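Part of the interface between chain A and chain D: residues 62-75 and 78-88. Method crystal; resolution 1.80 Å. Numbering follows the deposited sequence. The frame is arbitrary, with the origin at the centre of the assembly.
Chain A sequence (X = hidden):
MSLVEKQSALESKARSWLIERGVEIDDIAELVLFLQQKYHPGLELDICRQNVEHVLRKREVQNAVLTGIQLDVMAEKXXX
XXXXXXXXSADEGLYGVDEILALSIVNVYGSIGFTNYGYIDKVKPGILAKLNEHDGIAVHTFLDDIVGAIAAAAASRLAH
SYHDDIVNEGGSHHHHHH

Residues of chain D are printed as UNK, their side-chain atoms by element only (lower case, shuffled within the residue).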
# COMPACT_ATOMS: atom_id res chain seq x y z
N GLN A 62 0.43 -6.89 -15.87
CA GLN A 62 -0.51 -7.49 -16.80
C GLN A 62 -1.84 -7.83 -16.14
O GLN A 62 -2.91 -7.59 -16.72
CB GLN A 62 0.12 -8.73 -17.43
CG GLN A 62 1.35 -8.39 -18.26
CD GLN A 62 2.26 -9.58 -18.45
OE1 GLN A 62 1.88 -10.71 -18.15
NE2 GLN A 62 3.47 -9.33 -18.95
N ASN A 63 -1.78 -8.37 -14.93
CA ASN A 63 -3.00 -8.72 -14.20
C ASN A 63 -3.86 -7.49 -13.95
O ASN A 63 -5.08 -7.55 -14.09
CB ASN A 63 -2.65 -9.39 -12.86
CG ASN A 63 -2.12 -10.81 -13.04
OD1 ASN A 63 -2.52 -11.51 -13.97
ND2 ASN A 63 -1.24 -11.24 -12.15
N ALA A 64 -3.22 -6.38 -13.58
CA ALA A 64 -3.95 -5.15 -13.31
C ALA A 64 -4.53 -4.55 -14.59
O ALA A 64 -5.65 -4.06 -14.58
CB ALA A 64 -3.02 -4.14 -12.63
N VAL A 65 -3.77 -4.60 -15.68
CA VAL A 65 -4.24 -4.07 -16.95
C VAL A 65 -5.53 -4.79 -17.40
O VAL A 65 -6.51 -4.16 -17.76
CB VAL A 65 -3.17 -4.22 -18.06
CG1 VAL A 65 -3.78 -3.91 -19.43
CG2 VAL A 65 -2.00 -3.26 -17.79
N LEU A 66 -5.51 -6.12 -17.34
CA LEU A 66 -6.68 -6.90 -17.75
C LEU A 66 -7.88 -6.68 -16.85
O LEU A 66 -9.00 -6.48 -17.32
CB LEU A 66 -6.35 -8.40 -17.77
CG LEU A 66 -5.89 -8.96 -19.12
CD1 LEU A 66 -4.67 -8.21 -19.59
CD2 LEU A 66 -5.60 -10.45 -19.00
N THR A 67 -7.65 -6.70 -15.54
CA THR A 67 -8.75 -6.52 -14.61
C THR A 67 -9.40 -5.14 -14.76
O THR A 67 -10.62 -5.03 -14.85
CB THR A 67 -8.28 -6.74 -13.16
OG1 THR A 67 -7.66 -8.02 -13.05
CG2 THR A 67 -9.45 -6.68 -12.19
N GLY A 68 -8.57 -4.10 -14.82
CA GLY A 68 -9.09 -2.75 -14.95
C GLY A 68 -9.85 -2.47 -16.24
O GLY A 68 -10.96 -1.94 -16.21
N ILE A 69 -9.24 -2.81 -17.38
CA ILE A 69 -9.89 -2.58 -18.67
C ILE A 69 -11.19 -3.38 -18.76
O ILE A 69 -12.19 -2.91 -19.29
CB ILE A 69 -8.98 -2.98 -19.84
CG1 ILE A 69 -7.74 -2.07 -19.87
CG2 ILE A 69 -9.74 -2.84 -21.16
CD1 ILE A 69 -6.78 -2.37 -21.02
N GLN A 70 -11.17 -4.60 -18.21
CA GLN A 70 -12.35 -5.45 -18.22
C GLN A 70 -13.53 -4.74 -17.57
O GLN A 70 -14.66 -4.80 -18.07
CB GLN A 70 -12.08 -6.76 -17.47
CG GLN A 70 -13.28 -7.69 -17.36
CD GLN A 70 -13.79 -8.16 -18.71
OE1 GLN A 70 -14.49 -7.44 -19.43
NE2 GLN A 70 -13.42 -9.38 -19.08
N LEU A 71 -13.28 -4.08 -16.44
CA LEU A 71 -14.32 -3.35 -15.73
C LEU A 71 -14.81 -2.15 -16.53
O LEU A 71 -16.02 -1.89 -16.57
CB LEU A 71 -13.82 -2.93 -14.34
CG LEU A 71 -13.68 -4.07 -13.32
CD1 LEU A 71 -12.95 -3.58 -12.06
CD2 LEU A 71 -15.06 -4.61 -12.97
N ASP A 72 -13.90 -1.41 -17.16
CA ASP A 72 -14.30 -0.25 -17.98
C ASP A 72 -15.25 -0.68 -19.09
O ASP A 72 -16.28 -0.05 -19.33
CB ASP A 72 -13.08 0.40 -18.64
CG ASP A 72 -12.22 1.16 -17.68
OD1 ASP A 72 -12.69 1.45 -16.56
OD2 ASP A 72 -11.06 1.48 -18.06
N VAL A 73 -14.85 -1.74 -19.79
CA VAL A 73 -15.60 -2.28 -20.92
C VAL A 73 -16.98 -2.75 -20.49
O VAL A 73 -17.97 -2.51 -21.18
CB VAL A 73 -14.82 -3.45 -21.57
CG1 VAL A 73 -15.66 -4.12 -22.65
CG2 VAL A 73 -13.52 -2.92 -22.17
N MSE A 74 -17.06 -3.42 -19.34
CA MSE A 74 -18.35 -3.89 -18.84
C MSE A 74 -19.24 -2.69 -18.51
O MSE A 74 -20.45 -2.73 -18.71
CB MSE A 74 -18.15 -4.77 -17.61
CG MSE A 74 -17.54 -6.12 -17.92
SE MSE A 74 -18.65 -7.12 -19.17
CE MSE A 74 -17.96 -8.90 -18.84
N ALA A 75 -18.62 -1.62 -18.02
CA ALA A 75 -19.35 -0.41 -17.67
C ALA A 75 -19.92 0.24 -18.94
O ALA A 75 -21.06 0.74 -18.94
CB ALA A 75 -18.43 0.56 -16.94
N UNK D 78 -18.92 -17.15 -16.35
CA UNK D 78 -18.01 -17.28 -17.47
C UNK D 78 -18.14 -16.16 -18.49
O UNK D 78 -17.99 -16.39 -19.69
N UNK D 79 -18.40 -14.94 -18.02
CA UNK D 79 -18.59 -13.81 -18.92
C UNK D 79 -17.37 -12.92 -19.11
O UNK D 79 -17.45 -11.90 -19.81
o UNK D 79 -23.22 -12.80 -18.40
c UNK D 79 -21.04 -13.73 -18.24
c UNK D 79 -19.75 -12.95 -18.44
o UNK D 79 -21.99 -12.22 -16.67
c UNK D 79 -22.16 -12.85 -17.74
N UNK D 80 -16.25 -13.28 -18.50
CA UNK D 80 -15.03 -12.48 -18.62
C UNK D 80 -14.20 -12.90 -19.82
O UNK D 80 -14.27 -14.05 -20.27
c UNK D 80 -14.19 -12.61 -17.36
c UNK D 80 -15.24 -10.71 -16.12
c UNK D 80 -14.84 -12.17 -16.05
c UNK D 80 -13.87 -12.40 -14.90
N UNK D 81 -13.41 -11.97 -20.34
CA UNK D 81 -12.56 -12.24 -21.48
C UNK D 81 -11.39 -13.13 -21.06
O UNK D 81 -10.97 -13.09 -19.90
c UNK D 81 -13.10 -9.95 -22.33
c UNK D 81 -10.94 -10.34 -21.12
c UNK D 81 -11.98 -10.94 -22.07
N UNK D 82 -10.88 -13.94 -21.98
CA UNK D 82 -9.74 -14.80 -21.68
C UNK D 82 -8.48 -13.94 -21.82
O UNK D 82 -8.44 -13.03 -22.64
c UNK D 82 -10.72 -17.68 -21.14
c UNK D 82 -10.75 -17.02 -22.50
n UNK D 82 -11.81 -18.34 -20.77
c UNK D 82 -9.66 -15.97 -22.66
o UNK D 82 -9.71 -17.61 -20.42
N UNK D 83 -7.42 -14.25 -21.04
CA UNK D 83 -7.32 -15.33 -20.06
C UNK D 83 -7.80 -14.96 -18.66
O UNK D 83 -7.75 -15.78 -17.75
c UNK D 83 -6.10 -13.63 -21.27
c UNK D 83 -5.84 -15.67 -20.10
c UNK D 83 -5.23 -14.31 -20.23
N UNK D 84 -8.27 -13.72 -18.49
CA UNK D 84 -8.75 -13.27 -17.19
C UNK D 84 -9.83 -14.21 -16.65
O UNK D 84 -9.87 -14.52 -15.45
c UNK D 84 -9.81 -11.21 -15.99
c UNK D 84 -9.29 -11.85 -17.29
c UNK D 84 -8.67 -11.09 -14.98
c UNK D 84 -10.40 -9.85 -16.30
N UNK D 85 -10.71 -14.67 -17.54
CA UNK D 85 -11.78 -15.58 -17.15
C UNK D 85 -11.21 -16.80 -16.42
O UNK D 85 -11.60 -17.09 -15.29
c UNK D 85 -13.58 -17.14 -18.18
c UNK D 85 -14.65 -16.83 -17.15
o UNK D 85 -15.24 -15.74 -17.14
c UNK D 85 -12.58 -16.01 -18.39
n UNK D 85 -14.92 -17.79 -16.28
N UNK D 86 -10.29 -17.51 -17.06
CA UNK D 86 -9.70 -18.70 -16.45
C UNK D 86 -8.83 -18.36 -15.24
O UNK D 86 -8.79 -19.11 -14.27
c UNK D 86 -9.69 -20.05 -18.59
c UNK D 86 -8.86 -19.48 -17.46
n UNK D 86 -9.04 -20.36 -19.70
o UNK D 86 -10.90 -20.23 -18.45
N UNK D 87 -8.13 -17.23 -15.31
CA UNK D 87 -7.26 -16.82 -14.21
C UNK D 87 -8.08 -16.64 -12.93
O UNK D 87 -7.73 -17.17 -11.88
c UNK D 87 -6.53 -15.49 -14.55
c UNK D 87 -5.53 -15.74 -15.69
c UNK D 87 -4.86 -14.48 -16.19
c UNK D 87 -5.82 -14.95 -13.30
N UNK D 88 -9.17 -15.89 -13.02
CA UNK D 88 -10.03 -15.65 -11.87
C UNK D 88 -10.80 -16.90 -11.44
O UNK D 88 -10.90 -17.20 -10.25
c UNK D 88 -11.12 -11.95 -12.56
c UNK D 88 -12.05 -14.40 -11.04
c UNK D 88 -10.24 -13.18 -12.32
c UNK D 88 -11.02 -14.50 -12.16

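Position 78 of chain D has no side-chain atoms and a phi of 63°, a value that by itself favours glycine; it closes a helix in a Schellman motif and does not touch the helix 62-75 of chain A. It is Gly D78.

Position 79 carries three carbons, the third bearing two oxygens. Its CA-to-CB bond points sideways to the partner helix, while its backbone O lies 3.2 Å from CE of the selenomethionine Met A74. Two carbons leading to a carboxylate make this Glu D79.

At position 80 there are four carbons, forked at the second. One tip of the fork lies 4.3 Å from Met A74 CE, an apolar contact; the residue is Leu D80, and the tip is CD2.

Position 81 has three carbons, one carrying the other two. This branching at CB identifies Val D81, whose CA-to-CB bond points toward the helix of chain A. Its backbone N lies 2.9 Å from the atom modelled as Gln A70 NE2, but that amide is probably turned over, so the pairing stays open.

Position 82 has three carbons, the third with one oxygen and one nitrogen, and its CA-to-CB bond points away from the helix 62-75 of chain A: Gln D82.

The three carbons of position 83 close a ring onto the backbone N, and the peptide bond before it is cis. This is Pro D83, whose CD packs 3.9 Å from Leu A66 CD2.

Position 84 again shows four carbons forked at the second, on a CA-to-CB bond that points toward the helix of chain A. It is Leu D84: CD2 approaches Gln A70 CB at 3.7 Å and Leu A66 O at 3.8 Å, and CD1 lies 3.8 Å from Thr A67 OG1.

Position 85 has three carbons ending in one oxygen and one nitrogen, without contact to the helix 62-75 of chain A. It is Gln D85, whose OE1 accepts a hydrogen bond from Leu D80 N (3.0 Å), tying the loop to the helix start.

Position 86 has two carbons, the second with one oxygen and one nitrogen: Asn D86. It is remote from the helix 62-75 of chain A; its OD1 accepts a hydrogen bond from Gln D82 NE2 at 3.1 Å.

Position 87 has four carbons, forked at the first, one arm two carbons long; the end of that arm comes 4.4 Å from Asn A63 OD1. It is Ile D87, and that atom is CD1. Position 88 has the same branching, but its side chain stays beyond contact with the helix; it is Ile D88.

The two stretches bury 446 Å², both sides summed, with apolar packing around the buried Gln A70 and no clear hydrogen bond across. Leu A66, Gln A70 and Met A74, spaced four residues apart, present one helical face to chain D. Leu D84 packs against the first two, and the loop before it extends the contact to Met A74.

Chain D 78-88: GELVQPLQNII
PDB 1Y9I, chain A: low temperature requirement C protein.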